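Local coordinates for protein carbohydrate kinase, FGGY (Novosphingobium aromaticivorans, PDB 3H6E) that probably phosphorylates a sugar or related polyol, with ATP as the likely phosphate donor, at residues P92-E97 with W134-L139. Sequence-based numbering, arbitrary orientation.
Sequences PPLDYE and WWLDQL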
loop_
_atom_site.group_PDB
_atom_site.type_symbol
_atom_site.label_atom_id
_atom_site.label_comp_id
_atom_site.label_asym_id
_atom_site.label_seq_id
_atom_site.Cartn_x
_atom_site.Cartn_y
_atom_site.Cartn_z
ATOM N N PRO A 92 -20.402 11.803 -4.301
ATOM C CA PRO A 92 -19.216 10.995 -4.601
ATOM C C PRO A 92 -17.986 11.552 -3.883
ATOM O O PRO A 92 -17.780 12.768 -3.884
ATOM C CB PRO A 92 -19.062 11.150 -6.118
ATOM C CG PRO A 92 -20.426 11.520 -6.603
ATOM C CD PRO A 92 -21.014 12.366 -5.516
ATOM N N PRO A 93 -17.187 10.672 -3.262
ATOM C CA PRO A 93 -15.963 11.087 -2.572
ATOM C C PRO A 93 -14.978 11.728 -3.534
ATOM O O PRO A 93 -15.013 11.458 -4.734
ATOM C CB PRO A 93 -15.395 9.769 -2.041
ATOM C CG PRO A 93 -16.568 8.857 -1.952
ATOM C CD PRO A 93 -17.437 9.228 -3.117
ATOM N N LEU A 94 -14.112 12.579 -3.003
ATOM C CA LEU A 94 -13.106 13.249 -3.809
ATOM C C LEU A 94 -12.053 12.257 -4.282
ATOM O O LEU A 94 -11.706 11.320 -3.564
ATOM C CB LEU A 94 -12.430 14.359 -3.001
ATOM C CG LEU A 94 -13.214 15.637 -2.697
ATOM C CD1 LEU A 94 -14.612 15.327 -2.188
ATOM C CD2 LEU A 94 -12.454 16.500 -1.692
ATOM N N ASP A 95 -11.562 12.461 -5.500
ATOM C CA ASP A 95 -10.394 11.746 -5.994
ATOM C C ASP A 95 -9.200 12.310 -5.238
ATOM O O ASP A 95 -9.014 13.523 -5.208
ATOM C CB ASP A 95 -10.239 11.992 -7.497
ATOM C CG ASP A 95 -9.161 11.130 -8.131
ATOM O OD1 ASP A 95 -8.009 11.147 -7.649
ATOM O OD2 ASP A 95 -9.468 10.441 -9.128
ATOM N N TYR A 96 -8.398 11.456 -4.610
ATOM C CA TYR A 96 -7.294 11.974 -3.806
ATOM C C TYR A 96 -6.248 12.690 -4.657
ATOM O O TYR A 96 -5.416 13.432 -4.139
ATOM C CB TYR A 96 -6.674 10.912 -2.881
ATOM C CG TYR A 96 -5.894 9.789 -3.545
ATOM C CD1 TYR A 96 -4.758 10.050 -4.302
ATOM C CD2 TYR A 96 -6.264 8.461 -3.359
ATOM C CE1 TYR A 96 -4.036 9.020 -4.890
ATOM C CE2 TYR A 96 -5.550 7.428 -3.938
ATOM C CZ TYR A 96 -4.436 7.711 -4.702
ATOM O OH TYR A 96 -3.724 6.679 -5.278
ATOM N N GLU A 97 -6.313 12.483 -5.967
ATOM C CA GLU A 97 -5.419 13.182 -6.883
ATOM C C GLU A 97 -5.959 14.561 -7.251
ATOM O O GLU A 97 -5.263 15.354 -7.888
ATOM C CB GLU A 97 -5.154 12.355 -8.144
ATOM C CG GLU A 97 -4.434 11.045 -7.880
ATOM C CD GLU A 97 -3.576 10.602 -9.051
ATOM O OE1 GLU A 97 -3.778 9.472 -9.544
ATOM O OE2 GLU A 97 -2.697 11.385 -9.474
ATOM N N TRP A 134 -10.847 19.067 5.614
ATOM C CA TRP A 134 -10.632 20.495 5.825
ATOM C C TRP A 134 -11.334 21.307 4.746
ATOM O O TRP A 134 -12.120 22.207 5.038
ATOM C CB TRP A 134 -9.137 20.810 5.813
ATOM C CG TRP A 134 -8.815 22.237 6.125
ATOM C CD1 TRP A 134 -8.594 23.246 5.227
ATOM C CD2 TRP A 134 -8.672 22.820 7.425
ATOM N NE1 TRP A 134 -8.324 24.414 5.889
ATOM C CE2 TRP A 134 -8.368 24.183 7.240
ATOM C CE3 TRP A 134 -8.774 22.323 8.729
ATOM C CZ2 TRP A 134 -8.163 25.055 8.311
ATOM C CZ3 TRP A 134 -8.567 23.188 9.789
ATOM C CH2 TRP A 134 -8.264 24.539 9.575
ATOM N N TRP A 135 -11.036 20.976 3.495
ATOM C CA TRP A 135 -11.628 21.653 2.351
ATOM C C TRP A 135 -13.138 21.477 2.346
ATOM O O TRP A 135 -13.884 22.452 2.311
ATOM C CB TRP A 135 -11.024 21.112 1.056
ATOM C CG TRP A 135 -11.325 21.936 -0.147
ATOM C CD1 TRP A 135 -11.651 23.262 -0.176
ATOM C CD2 TRP A 135 -11.293 21.500 -1.511
ATOM N NE1 TRP A 135 -11.841 23.674 -1.471
ATOM C CE2 TRP A 135 -11.623 22.613 -2.311
ATOM C CE3 TRP A 135 -11.023 20.277 -2.132
ATOM C CZ2 TRP A 135 -11.694 22.538 -3.701
ATOM C CZ3 TRP A 135 -11.093 20.205 -3.511
ATOM C CH2 TRP A 135 -11.427 21.329 -4.281
ATOM N N LEU A 136 -13.585 20.226 2.395
ATOM C CA LEU A 136 -15.012 19.919 2.409
ATOM C C LEU A 136 -15.791 20.732 3.446
ATOM O O LEU A 136 -16.948 21.080 3.224
ATOM C CB LEU A 136 -15.235 18.421 2.629
ATOM C CG LEU A 136 -14.975 17.543 1.405
ATOM C CD1 LEU A 136 -15.021 16.072 1.774
ATOM C CD2 LEU A 136 -15.980 17.856 0.305
ATOM N N ASP A 137 -15.158 21.027 4.576
ATOM C CA ASP A 137 -15.800 21.821 5.616
ATOM C C ASP A 137 -16.134 23.219 5.101
ATOM O O ASP A 137 -17.029 23.881 5.626
ATOM C CB ASP A 137 -14.921 21.906 6.869
ATOM C CG ASP A 137 -15.186 20.771 7.856
ATOM O OD1 ASP A 137 -16.214 20.074 7.709
ATOM O OD2 ASP A 137 -14.373 20.581 8.787
ATOM N N GLN A 138 -15.417 23.656 4.067
ATOM C CA GLN A 138 -15.665 24.955 3.443
ATOM C C GLN A 138 -16.740 24.880 2.362
ATOM O O GLN A 138 -17.639 25.719 2.315
ATOM C CB GLN A 138 -14.383 25.517 2.829
ATOM C CG GLN A 138 -13.380 26.053 3.829
ATOM C CD GLN A 138 -12.479 27.114 3.220
ATOM O OE1 GLN A 138 -11.699 27.761 3.921
ATOM N NE2 GLN A 138 -12.590 27.306 1.907
ATOM N N LEU A 139 -16.638 23.876 1.495
ATOM C CA LEU A 139 -17.539 23.740 0.352
ATOM C C LEU A 139 -18.938 23.272 0.753
ATOM O O LEU A 139 -19.927 23.606 0.101
ATOM C CB LEU A 139 -16.954 22.762 -0.669
ATOM C CG LEU A 139 -15.479 22.909 -1.042
ATOM C CD1 LEU A 139 -14.989 21.660 -1.754
ATOM C CD2 LEU A 139 -15.249 24.149 -1.896
#
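Leu94, in an extended loop, faces Leu136 on the helix 129-139 with their CA atoms 9.3 Å apart, and no backbone hydrogen bond joins the two segments. The gap is bridged by side chains, and within 92-97 Leu94 alone touches 134-139. Both its methyls touch Leu136, and CD2 also reaches Trp135. CD1 meets the end of Leu136, with CD1 of Leu94 lying 3.8 Å from CD2 of Leu136, and the two leucines reach toward each other tip to tip. CD2 of Leu94 comes obliquely to the six-membered ring of Trp135, 4.1 Å from its CE3, and also touches CG of Leu136. Trp135 has its CG anti to the backbone N (chi1 -167°), which carries the indole forward to the loop. One face of that indole is covered within the helix by Leu139, whose CD1 sits 3.5 Å above the ring plane. Val104 of helix 102-109 and Pro101 also touch Trp135, while Met144 of helix 141-145 packs on Leu136.

The loop is pinned on its own account. Asp95 closes an Asx turn, its OD1 accepting from Glu97 N at 2.7 Å through the anti lone pair. The same OD1 forms a salt bridge with Lys15. Backbone hydrogen bonds of Pro93 with Leu48 and of Asp95 with Arg46 tie the loop to its other neighbours. The contact is structural: it packs the loop after strand 88-89 against a helix of the FGGY N-terminal, actin-like ATPase region. All three touching residues are buried, and 92-97 and 134-139 meet through apolar packing alone, with no hydrogen bond between them.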